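Local structure of Vlm2 (Streptomyces tsusimaensis, 6ECB) at residues A[96-101]-A[125-130]; A[39-44]-A[133-138]; A[161-166]-A[184-189]. The protein acts, through this thioesterase domain of the valinomycin non-ribosomal peptide synthetase, as a hydrolase-class enzyme that handles the depsipeptide as an acyl-enzyme intermediate. All blocks are in the same frame, centred on the assembly; numbering follows the deposited sequence.

Interaction 1: A[96-101]-A[125-130]; sequences SAAGVA and LDRGIR
Ile-129 carries its CG2 branch anti to the backbone N and its CG1 branch anti to the carbonyl carbon; this chi1 of -58° sets CG2 on the Ala-101 side and the CG1-CD1 arm on the Ala-98 side. This happens where helix 112-126 ends in a Schellman motif, beside the C-terminal end of helix 86-97; both helices belong to the alpha/beta-hydrolase fold and lie along the same face of its sheet. Gly-128 takes the positive phi of the C-prime position, and glycine suits this left-handed site because it has no side chain to meet the preceding carbonyl oxygen. Gly-128 N bonds to Leu-125 O at 3.0 Å, and Ile-129 N reaches back to Leu-124.

Ile-129 CD1 comes up to Ala-98 CB at 4.0 Å, while Ile-129 CG2 lies 3.5 Å from Ala-101 O and 4.1 Å from Ala-101 CB. Alanine suits both positions, since a single methyl lets the other segment come close. Leu-124 of helix 112-126 also touches Ala-98, Ala-101 and Ile-129, extending the apolar patch inward.

Arg-127 reaches over from the exposed side. Its chain bends at chi3 (48°), swinging the guanidinium toward helix 86-97, where a weak, long ion pair with Asp-95 probably helps to hold it. A long, flexible chain with a flat charged end suits this site: its methylenes span the gap, and the charge probably keeps access to solvent. The guanidinium meets the Ala-98 methyl obliquely, with Arg-127 NH1 3.7 Å and NH2 3.8 Å from Ala-98 CB.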
ATOM      1  N   SER A  96       8.037   8.662   9.764  1.00 20.48           N
ATOM      2  CA  SER A  96       8.092   7.302  10.289  1.00 21.99           C
ATOM      3  C   SER A  96       9.123   6.456   9.530  1.00 19.92           C
ATOM      4  O   SER A  96       9.884   5.690  10.141  1.00 26.98           O
ATOM      5  CB  SER A  96       6.685   6.686  10.204  1.00 27.06           C
ATOM      6  OG  SER A  96       6.645   5.345  10.653  1.00 29.34           O
ATOM      7  N   ALA A  97       9.142   6.553   8.212  1.00 22.48           N
ATOM      8  CA  ALA A  97      10.062   5.735   7.426  1.00 23.73           C
ATOM      9  C   ALA A  97      11.512   6.141   7.683  1.00 23.09           C
ATOM     10  O   ALA A  97      12.418   5.309   7.593  1.00 21.47           O
ATOM     11  CB  ALA A  97       9.750   5.863   5.939  1.00 22.22           C
ATOM     12  N   ALA A  98      11.742   7.412   7.996  1.00 23.00           N
ATOM     13  CA  ALA A  98      13.103   7.905   8.175  1.00 22.28           C
ATOM     14  C   ALA A  98      13.860   7.163   9.265  1.00 27.88           C
ATOM     15  O   ALA A  98      15.084   7.100   9.214  1.00 30.27           O
ATOM     16  CB  ALA A  98      13.073   9.403   8.486  1.00 25.65           C
ATOM     17  N   GLY A  99      13.164   6.546  10.213  1.00 31.81           N
ATOM     18  CA  GLY A  99      13.844   5.775  11.234  1.00 38.40           C
ATOM     19  C   GLY A  99      14.640   4.592  10.714  1.00 27.95           C
ATOM     20  O   GLY A  99      15.615   4.187  11.355  1.00 30.86           O
ATOM     21  N   VAL A 100      14.259   4.032   9.558  1.00 21.36           N
ATOM     22  CA  VAL A 100      14.927   2.839   9.049  1.00 20.26           C
ATOM     23  C   VAL A 100      15.422   3.021   7.617  1.00 22.38           C
ATOM     24  O   VAL A 100      16.180   2.187   7.125  1.00 26.02           O
ATOM     25  CB  VAL A 100      14.012   1.595   9.134  1.00 24.43           C
ATOM     26  CG1 VAL A 100      13.651   1.306  10.597  1.00 26.69           C
ATOM     27  CG2 VAL A 100      12.765   1.758   8.272  1.00 22.72           C
ATOM     28  N   ALA A 101      15.049   4.110   6.953  1.00 19.69           N
ATOM     29  CA  ALA A 101      15.283   4.217   5.520  1.00 20.28           C
ATOM     30  C   ALA A 101      16.703   4.701   5.237  1.00 19.56           C
ATOM     31  O   ALA A 101      17.367   5.281   6.092  1.00 21.49           O
ATOM     32  CB  ALA A 101      14.291   5.180   4.875  1.00 22.49           C
ATOM     33  N   LEU A 125      14.896  12.089   0.260  1.00 18.82           N
ATOM     34  CA  LEU A 125      16.067  12.592  -0.454  1.00 19.80           C
ATOM     35  C   LEU A 125      16.354  14.042  -0.085  1.00 20.02           C
ATOM     36  O   LEU A 125      17.510  14.436   0.102  1.00 20.21           O
ATOM     37  CB  LEU A 125      15.848  12.471  -1.955  1.00 22.73           C
ATOM     38  CG  LEU A 125      15.762  11.057  -2.507  1.00 29.67           C
ATOM     39  CD1 LEU A 125      15.325  11.126  -3.963  1.00 47.65           C
ATOM     40  CD2 LEU A 125      17.066  10.361  -2.413  1.00 27.08           C
ATOM     41  N   ASP A 126      15.301  14.846   0.047  1.00 21.80           N
ATOM     42  CA  ASP A 126      15.476  16.247   0.410  1.00 22.64           C
ATOM     43  C   ASP A 126      16.101  16.405   1.784  1.00 20.99           C
ATOM     44  O   ASP A 126      16.730  17.431   2.062  1.00 22.81           O
ATOM     45  CB  ASP A 126      14.134  16.968   0.387  1.00 26.18           C
ATOM     46  CG  ASP A 126      13.608  17.196  -1.002  1.00 46.54           C
ATOM     47  OD1 ASP A 126      14.334  17.005  -1.990  1.00 33.51           O
ATOM     48  OD2 ASP A 126      12.433  17.561  -1.096  1.00 38.90           O
ATOM     49  N   ARG A 127      15.913  15.417   2.668  1.00 20.13           N
ATOM     50  CA  ARG A 127      16.490  15.427   3.997  1.00 21.98           C
ATOM     51  C   ARG A 127      17.831  14.704   4.068  1.00 20.64           C
ATOM     52  O   ARG A 127      18.369  14.548   5.167  1.00 22.77           O
ATOM     53  CB  ARG A 127      15.550  14.757   5.018  1.00 30.33           C
ATOM     54  CG  ARG A 127      14.153  15.330   5.112  1.00 42.79           C
ATOM     55  CD  ARG A 127      13.247  14.421   5.978  1.00 47.21           C
ATOM     56  NE  ARG A 127      13.899  14.045   7.236  1.00 57.95           N
ATOM     57  CZ  ARG A 127      13.315  13.332   8.201  1.00 66.35           C
ATOM     58  NH1 ARG A 127      12.055  12.931   8.059  1.00 54.98           N
ATOM     59  NH2 ARG A 127      13.987  13.029   9.311  1.00 48.70           N
ATOM     60  N   GLY A 128      18.391  14.272   2.945  1.00 20.40           N
ATOM     61  CA  GLY A 128      19.699  13.629   2.988  1.00 21.01           C
ATOM     62  C   GLY A 128      19.648  12.151   3.310  1.00 20.48           C
ATOM     63  O   GLY A 128      20.597  11.613   3.888  1.00 21.19           O
ATOM     64  N   ILE A 129      18.534  11.495   2.997  1.00 19.38           N
ATOM     65  CA  ILE A 129      18.345  10.060   3.215  1.00 18.87           C
ATOM     66  C   ILE A 129      18.013   9.446   1.870  1.00 20.67           C
ATOM     67  O   ILE A 129      17.014   9.829   1.249  1.00 20.91           O
ATOM     68  CB  ILE A 129      17.218   9.791   4.216  1.00 18.89           C
ATOM     69  CG1 ILE A 129      17.535  10.494   5.543  1.00 20.89           C
ATOM     70  CG2 ILE A 129      16.977   8.279   4.389  1.00 22.76           C
ATOM     71  CD1 ILE A 129      16.332  10.488   6.505  1.00 25.01           C
ATOM     72  N   ARG A 130      18.807   8.474   1.435  1.00 18.93           N
ATOM     73  CA  ARG A 130      18.643   7.932   0.089  1.00 18.08           C
ATOM     74  C   ARG A 130      18.212   6.472   0.112  1.00 18.34           C
ATOM     75  O   ARG A 130      19.050   5.574   0.331  1.00 18.13           O
ATOM     76  CB  ARG A 130      19.943   8.084  -0.695  1.00 18.67           C
ATOM     77  CG  ARG A 130      19.817   7.679  -2.164  1.00 19.56           C
ATOM     78  CD  ARG A 130      21.161   7.749  -2.874  1.00 22.00           C
ATOM     79  NE  ARG A 130      21.028   7.387  -4.288  1.00 20.64           N
ATOM     80  CZ  ARG A 130      20.675   8.230  -5.261  1.00 26.92           C
ATOM     81  NH1 ARG A 130      20.447   9.523  -5.024  1.00 20.96           N
ATOM     82  NH2 ARG A 130      20.573   7.772  -6.503  1.00 32.37           N
TER

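Interaction 2: A[39-44]-A[133-138]; sequences PGIVFA and GLIILD
The CD1 atoms of Ile-41 and Ile-135 face each other at 4.3 Å, and two residues further along each strand CE1 of Phe-43 meets CD1 of Leu-137 at 4.0 Å. Both pairs are purely apolar. Phe-43 and Leu-137 cross at about a right angle, the methyl approaching the ring obliquely. Ile-41 reaches its partner with an extended arm (chi2 168°), and its other branch, CG2, sits 3.7 Å above the centre of the Phe-43 ring. One isoleucine thus serves both the cross-strand contact and the support of its neighbour.

No backbone bond joins the segments, whose closest CA atoms, those of Ile-41 and Ile-135, are 8.7 Å apart. Strand 105-110 runs between strands 40-44 and 134-137, parallel to both, in the central sheet of the alpha/beta-hydrolase fold. Long, branched or aromatic side chains suit these places because they can bridge over it. Ile-135 also touches Tyr-106 of that middle strand, and Leu-137 touches His-110.

Farther out, Phe-43 stacks on Tyr-54 and touches the probable nucleophile elbow that follows strand 105-110. Phe-240 of strand 237-241 packs on Ile-135 and Leu-137 alike. Immediately after Leu-137 comes Asp-138, whose OD2 is hydrogen-bonded to His-273 ND1, as expected for the acid of a Ser-His-Asp triad. Its OD1 is held by Thr-242 N and His-245 NE2, which fix the rotation of the carboxylate.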
ATOM      1  N   PRO A  39      17.970  -6.685   1.322  1.00 21.17           N
ATOM      2  CA  PRO A  39      17.522  -5.302   1.517  1.00 22.70           C
ATOM      3  C   PRO A  39      16.183  -5.240   2.221  1.00 25.35           C
ATOM      4  O   PRO A  39      15.422  -6.206   2.274  1.00 21.28           O
ATOM      5  CB  PRO A  39      17.398  -4.760   0.105  1.00 23.93           C
ATOM      6  CG  PRO A  39      17.243  -5.954  -0.740  1.00 24.67           C
ATOM      7  CD  PRO A  39      17.959  -7.068  -0.099  1.00 24.33           C
ATOM      8  N   GLY A  40      15.900  -4.079   2.727  1.00 19.67           N
ATOM      9  CA  GLY A  40      14.629  -3.818   3.374  1.00 20.10           C
ATOM     10  C   GLY A  40      13.620  -3.206   2.446  1.00 18.28           C
ATOM     11  O   GLY A  40      13.929  -2.758   1.343  1.00 18.99           O
ATOM     12  N   ILE A  41      12.360  -3.190   2.904  1.00 18.71           N
ATOM     13  CA  ILE A  41      11.305  -2.439   2.238  1.00 15.72           C
ATOM     14  C   ILE A  41      10.441  -1.797   3.307  1.00 17.65           C
ATOM     15  O   ILE A  41      10.066  -2.456   4.294  1.00 19.27           O
ATOM     16  CB  ILE A  41      10.361  -3.279   1.340  1.00 17.98           C
ATOM     17  CG1 ILE A  41      11.114  -4.164   0.367  1.00 21.61           C
ATOM     18  CG2 ILE A  41       9.400  -2.325   0.604  1.00 19.35           C
ATOM     19  CD1 ILE A  41      10.157  -5.219  -0.297  1.00 22.66           C
ATOM     20  N   VAL A  42      10.105  -0.528   3.088  1.00 16.60           N
ATOM     21  CA  VAL A  42       9.084   0.178   3.855  1.00 15.82           C
ATOM     22  C   VAL A  42       7.935   0.457   2.901  1.00 14.88           C
ATOM     23  O   VAL A  42       8.090   1.215   1.927  1.00 16.16           O
ATOM     24  CB  VAL A  42       9.595   1.497   4.454  1.00 18.72           C
ATOM     25  CG1 VAL A  42       8.463   2.170   5.204  1.00 19.42           C
ATOM     26  CG2 VAL A  42      10.796   1.256   5.375  1.00 21.17           C
ATOM     27  N   PHE A  43       6.780  -0.129   3.200  1.00 15.90           N
ATOM     28  CA  PHE A  43       5.568   0.088   2.426  1.00 13.85           C
ATOM     29  C   PHE A  43       4.723   1.218   2.997  1.00 16.77           C
ATOM     30  O   PHE A  43       4.424   1.237   4.185  1.00 17.97           O
ATOM     31  CB  PHE A  43       4.726  -1.183   2.394  1.00 14.79           C
ATOM     32  CG  PHE A  43       5.291  -2.280   1.517  1.00 16.15           C
ATOM     33  CD1 PHE A  43       5.246  -2.158   0.145  1.00 17.76           C
ATOM     34  CD2 PHE A  43       5.838  -3.421   2.069  1.00 21.29           C
ATOM     35  CE1 PHE A  43       5.748  -3.166  -0.669  1.00 19.75           C
ATOM     36  CE2 PHE A  43       6.327  -4.433   1.261  1.00 21.23           C
ATOM     37  CZ  PHE A  43       6.260  -4.302  -0.101  1.00 17.41           C
ATOM     38  N   ALA A  44       4.286   2.100   2.134  1.00 14.85           N
ATOM     39  CA  ALA A  44       3.334   3.151   2.434  1.00 13.46           C
ATOM     40  C   ALA A  44       1.920   2.628   2.223  1.00 16.43           C
ATOM     41  O   ALA A  44       1.671   1.871   1.276  1.00 17.00           O
ATOM     42  CB  ALA A  44       3.573   4.374   1.552  1.00 16.59           C
ATOM     43  N   GLY A 133      15.654   2.369  -3.699  1.00 18.92           N
ATOM     44  CA  GLY A 133      14.808   2.432  -4.878  1.00 18.05           C
ATOM     45  C   GLY A 133      13.369   2.592  -4.454  1.00 16.35           C
ATOM     46  O   GLY A 133      13.033   2.538  -3.262  1.00 15.86           O
ATOM     47  N   LEU A 134      12.526   2.809  -5.451  1.00 16.50           N
ATOM     48  CA  LEU A 134      11.084   2.897  -5.270  1.00 16.11           C
ATOM     49  C   LEU A 134      10.427   1.724  -5.978  1.00 14.75           C
ATOM     50  O   LEU A 134      10.678   1.493  -7.162  1.00 17.98           O
ATOM     51  CB  LEU A 134      10.547   4.210  -5.826  1.00 18.56           C
ATOM     52  CG  LEU A 134       9.032   4.377  -5.893  1.00 16.65           C
ATOM     53  CD1 LEU A 134       8.472   4.531  -4.486  1.00 16.97           C
ATOM     54  CD2 LEU A 134       8.694   5.617  -6.703  1.00 18.50           C
ATOM     55  N   ILE A 135       9.589   0.985  -5.243  1.00 15.19           N
ATOM     56  CA  ILE A 135       8.840  -0.144  -5.771  1.00 16.00           C
ATOM     57  C   ILE A 135       7.379   0.286  -5.887  1.00 15.68           C
ATOM     58  O   ILE A 135       6.705   0.524  -4.873  1.00 16.63           O
ATOM     59  CB  ILE A 135       8.989  -1.375  -4.871  1.00 17.85           C
ATOM     60  CG1 ILE A 135      10.449  -1.826  -4.879  1.00 18.65           C
ATOM     61  CG2 ILE A 135       7.995  -2.491  -5.266  1.00 17.63           C
ATOM     62  CD1 ILE A 135      10.770  -2.932  -3.878  1.00 23.83           C
ATOM     63  N   ILE A 136       6.880   0.357  -7.119  1.00 16.33           N
ATOM     64  CA  ILE A 136       5.484   0.686  -7.396  1.00 16.43           C
ATOM     65  C   ILE A 136       4.748  -0.608  -7.726  1.00 16.55           C
ATOM     66  O   ILE A 136       5.118  -1.346  -8.654  1.00 18.20           O
ATOM     67  CB  ILE A 136       5.352   1.697  -8.546  1.00 15.05           C
ATOM     68  CG1 ILE A 136       5.960   3.052  -8.159  1.00 15.10           C
ATOM     69  CG2 ILE A 136       3.872   1.812  -8.976  1.00 16.99           C
ATOM     70  CD1 ILE A 136       5.288   3.743  -6.992  1.00 17.48           C
ATOM     71  N   LEU A 137       3.670  -0.872  -6.987  1.00 16.51           N
ATOM     72  CA  LEU A 137       2.857  -2.063  -7.208  1.00 15.66           C
ATOM     73  C   LEU A 137       1.576  -1.652  -7.936  1.00 16.65           C
ATOM     74  O   LEU A 137       0.609  -1.177  -7.330  1.00 18.31           O
ATOM     75  CB  LEU A 137       2.557  -2.757  -5.888  1.00 17.65           C
ATOM     76  CG  LEU A 137       3.789  -3.265  -5.138  1.00 17.41           C
ATOM     77  CD1 LEU A 137       3.326  -3.886  -3.818  1.00 19.06           C
ATOM     78  CD2 LEU A 137       4.595  -4.265  -5.946  1.00 20.99           C
ATOM     79  N   ASP A 138       1.624  -1.784  -9.256  1.00 19.45           N
ATOM     80  CA  ASP A 138       0.460  -1.803 -10.136  1.00 21.46           C
ATOM     81  C   ASP A 138      -0.419  -0.551 -10.077  1.00 20.38           C
ATOM     82  O   ASP A 138      -1.649  -0.647 -10.146  1.00 23.81           O
ATOM     83  CB  ASP A 138      -0.388  -3.058  -9.849  1.00 22.50           C
ATOM     84  CG  ASP A 138      -1.308  -3.387 -10.986  1.00 28.32           C
ATOM     85  OD1 ASP A 138      -0.861  -3.270 -12.151  1.00 22.90           O
ATOM     86  OD2 ASP A 138      -2.457  -3.791 -10.723  1.00 28.12           O
TER

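Interaction 3: A[161-166]-A[184-189]; sequences FILAMG and EEAKQL
Leu-163 gives this contact its largest buried surface, driving its forked end from helix 157-165 against Ala-186 and Lys-187 of helix 183-194. With CG anti to the backbone N (chi1 175°), the side chain stands out from its helix and sends both methyls across. Leu-163 CD1 lies 3.5 Å from Lys-187 CG and 4.1 Å from Lys-187 N. Leu-163 CD2 settles 4.0 Å from Ala-186 CB. Leucine fits because its branch point lies far enough out to span the gap and its two methyls can take different partners.

Ala-186 points its methyl toward the other helix, and its small size allows a second approach, Leu-163 CD1 coming to 4.2 Å from Ala-186 CB. Tyr-183 and Leu-190 of the same helix also touch Leu-163. Together with Ala-186 and Lys-187 they occupy positions i, i+3, i+4 and i+7, so the leucine resembles a knob entering a hole in knobs-into-holes packing.

Both helices lie in the insertion between strands 134-137 and 237-241 of the hydrolase sheet, where thioesterases of this kind carry their lid. The contact therefore probably joins two lid helices.

Lys-187 crosses Leu-163 at about a right angle and offers CG and its backbone N. From CG on the chain leads away, CD already lying farther from Leu-163 CD1 than CG does, and it bends at chi3 (-70°). NZ has a long, weak ion pair with Asp-210 of helix 206-220. Lysine suits such a border, apolar near the backbone and charged at its tip. With no hydrogen bond or salt bridge between the segments, the fit rests on shape and the burial of carbon, and the ammonium group is kept out of the apolar interface.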
ATOM      1  N   PHE A 161     -20.186  -1.129  -0.954  1.00 46.34           N
ATOM      2  CA  PHE A 161     -19.394  -1.562  -2.099  1.00 47.58           C
ATOM      3  C   PHE A 161     -17.909  -1.336  -1.846  1.00 52.72           C
ATOM      4  O   PHE A 161     -17.078  -2.189  -2.182  1.00 38.04           O
ATOM      5  CB  PHE A 161     -19.856  -0.825  -3.359  1.00 44.76           C
ATOM      6  CG  PHE A 161     -19.010  -1.097  -4.575  1.00 45.66           C
ATOM      7  CD1 PHE A 161     -19.368  -2.095  -5.468  1.00 66.07           C
ATOM      8  CD2 PHE A 161     -17.868  -0.354  -4.831  1.00 55.96           C
ATOM      9  CE1 PHE A 161     -18.596  -2.352  -6.586  1.00 54.86           C
ATOM     10  CE2 PHE A 161     -17.090  -0.606  -5.949  1.00 58.36           C
ATOM     11  CZ  PHE A 161     -17.455  -1.604  -6.828  1.00 55.77           C
ATOM     12  N   ILE A 162     -17.558  -0.184  -1.259  1.00 46.79           N
ATOM     13  CA  ILE A 162     -16.160   0.107  -0.949  1.00 32.89           C
ATOM     14  C   ILE A 162     -15.628  -0.903   0.056  1.00 28.02           C
ATOM     15  O   ILE A 162     -14.506  -1.404  -0.076  1.00 31.66           O
ATOM     16  CB  ILE A 162     -16.012   1.542  -0.399  1.00 38.83           C
ATOM     17  CG1 ILE A 162     -16.460   2.592  -1.413  1.00 53.14           C
ATOM     18  CG2 ILE A 162     -14.586   1.783   0.071  1.00 35.73           C
ATOM     19  CD1 ILE A 162     -15.729   2.537  -2.684  1.00 46.24           C
ATOM     20  N   LEU A 163     -16.408  -1.170   1.096  1.00 32.70           N
ATOM     21  CA  LEU A 163     -16.013  -2.164   2.088  1.00 31.42           C
ATOM     22  C   LEU A 163     -15.768  -3.507   1.419  1.00 39.96           C
ATOM     23  O   LEU A 163     -14.720  -4.132   1.611  1.00 31.79           O
ATOM     24  CB  LEU A 163     -17.099  -2.276   3.154  1.00 31.53           C
ATOM     25  CG  LEU A 163     -16.943  -3.347   4.234  1.00 33.94           C
ATOM     26  CD1 LEU A 163     -17.797  -3.003   5.448  1.00 42.52           C
ATOM     27  CD2 LEU A 163     -17.340  -4.752   3.698  1.00 34.63           C
ATOM     28  N   ALA A 164     -16.721  -3.946   0.596  1.00 34.63           N
ATOM     29  CA  ALA A 164     -16.624  -5.261  -0.035  1.00 47.40           C
ATOM     30  C   ALA A 164     -15.414  -5.351  -0.951  1.00 35.34           C
ATOM     31  O   ALA A 164     -14.639  -6.313  -0.894  1.00 45.51           O
ATOM     32  CB  ALA A 164     -17.897  -5.551  -0.823  1.00 41.68           C
ATOM     33  N   MET A 165     -15.221  -4.341  -1.804  1.00 34.42           N
ATOM     34  CA  MET A 165     -14.168  -4.429  -2.806  1.00 33.81           C
ATOM     35  C   MET A 165     -12.782  -4.173  -2.231  1.00 50.70           C
ATOM     36  O   MET A 165     -11.800  -4.694  -2.763  1.00 42.80           O
ATOM     37  CB  MET A 165     -14.439  -3.445  -3.953  1.00 49.02           C
ATOM     38  CG  MET A 165     -15.748  -3.693  -4.725  1.00 56.72           C
ATOM     39  SD  MET A 165     -16.060  -5.416  -5.226  1.00 53.76           S
ATOM     40  CE  MET A 165     -14.550  -5.817  -6.080  1.00 53.10           C
ATOM     41  N   GLY A 166     -12.673  -3.377  -1.169  1.00 33.26           N
ATOM     42  CA  GLY A 166     -11.368  -3.052  -0.619  1.00 31.02           C
ATOM     43  C   GLY A 166     -10.926  -4.051   0.435  1.00 42.54           C
ATOM     44  O   GLY A 166     -10.335  -5.087   0.110  1.00 36.43           O
ATOM     45  N   GLU A 184     -23.568  -2.679   8.614  1.00 43.49           N
ATOM     46  CA  GLU A 184     -23.164  -3.230   9.904  1.00 49.19           C
ATOM     47  C   GLU A 184     -23.022  -4.746   9.831  1.00 53.18           C
ATOM     48  O   GLU A 184     -22.137  -5.317  10.476  1.00 46.89           O
ATOM     49  CB  GLU A 184     -24.167  -2.835  10.990  1.00 51.45           C
ATOM     50  N   GLU A 185     -23.877  -5.413   9.043  1.00 48.56           N
ATOM     51  CA  GLU A 185     -23.763  -6.865   8.892  1.00 42.58           C
ATOM     52  C   GLU A 185     -22.551  -7.245   8.050  1.00 45.02           C
ATOM     53  O   GLU A 185     -21.889  -8.251   8.333  1.00 42.37           O
ATOM     54  CB  GLU A 185     -25.041  -7.446   8.281  1.00 45.36           C
ATOM     55  CG  GLU A 185     -26.214  -7.446   9.249  1.00 59.45           C
ATOM     56  CD  GLU A 185     -27.524  -7.881   8.609  1.00 70.41           C
ATOM     57  OE1 GLU A 185     -27.484  -8.617   7.599  1.00 69.87           O
ATOM     58  OE2 GLU A 185     -28.593  -7.477   9.119  1.00 62.21           O
ATOM     59  N   ALA A 186     -22.245  -6.462   7.008  1.00 36.31           N
ATOM     60  CA  ALA A 186     -21.023  -6.700   6.248  1.00 36.59           C
ATOM     61  C   ALA A 186     -19.800  -6.535   7.135  1.00 55.43           C
ATOM     62  O   ALA A 186     -18.849  -7.326   7.056  1.00 38.30           O
ATOM     63  CB  ALA A 186     -20.944  -5.753   5.046  1.00 43.36           C
ATOM     64  N   LYS A 187     -19.803  -5.507   7.987  1.00 45.95           N
ATOM     65  CA  LYS A 187     -18.678  -5.300   8.891  1.00 36.76           C
ATOM     66  C   LYS A 187     -18.509  -6.492   9.824  1.00 38.60           C
ATOM     67  O   LYS A 187     -17.378  -6.917  10.102  1.00 38.55           O
ATOM     68  CB  LYS A 187     -18.872  -4.009   9.700  1.00 40.25           C
ATOM     69  CG  LYS A 187     -18.739  -2.753   8.841  1.00 47.16           C
ATOM     70  CD  LYS A 187     -18.277  -1.539   9.643  1.00 63.92           C
ATOM     71  CE  LYS A 187     -19.325  -1.032  10.604  1.00 65.14           C
ATOM     72  NZ  LYS A 187     -18.788   0.140  11.357  1.00 72.64           N
ATOM     73  N   GLN A 188     -19.619  -7.047  10.310  1.00 37.58           N
ATOM     74  CA  GLN A 188     -19.519  -8.150  11.259  1.00 35.94           C
ATOM     75  C   GLN A 188     -18.939  -9.389  10.593  1.00 42.79           C
ATOM     76  O   GLN A 188     -18.182 -10.135  11.225  1.00 39.49           O
ATOM     77  CB  GLN A 188     -20.872  -8.467  11.872  1.00 41.96           C
ATOM     78  CG  GLN A 188     -20.761  -9.434  13.038  1.00 57.15           C
ATOM     79  CD  GLN A 188     -19.862  -8.900  14.141  1.00 72.59           C
ATOM     80  OE1 GLN A 188     -20.082  -7.803  14.653  1.00 63.50           O
ATOM     81  NE2 GLN A 188     -18.828  -9.664  14.493  1.00 51.25           N
ATOM     82  N   LEU A 189     -19.266  -9.623   9.319  1.00 36.72           N
ATOM     83  CA  LEU A 189     -18.654 -10.750   8.614  1.00 45.82           C
ATOM     84  C   LEU A 189     -17.146 -10.578   8.521  1.00 47.91           C
ATOM     85  O   LEU A 189     -16.393 -11.548   8.656  1.00 43.05           O
ATOM     86  CB  LEU A 189     -19.235 -10.906   7.212  1.00 40.44           C
ATOM     87  CG  LEU A 189     -20.641 -11.484   7.065  1.00 46.84           C
ATOM     88  CD1 LEU A 189     -20.924 -11.644   5.581  1.00 47.34           C
ATOM     89  CD2 LEU A 189     -20.770 -12.803   7.794  1.00 50.66           C
TER

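How the interactions relate
Interaction 2 is the core contact: all its touching residues are buried, and it spans a middle strand of the sheet near the probable triad. Interaction 1 lies at the surface, on the helical layer over the same sheet, and touches it directly: Val-100 CG2 packs on Val-42 CG2 at 3.5 Å. Both its segments fall in the chain between 39-44 and 133-138, and helix 112-126 leads on into strand 134-137. Interaction 3, largely buried, lies across the chain's centre. Interaction 2 is apolar throughout; interaction 1 adds a guanidinium and a carbonyl oxygen, interaction 3 the carbon chain of a lysine; none has a hydrogen bond across its segments.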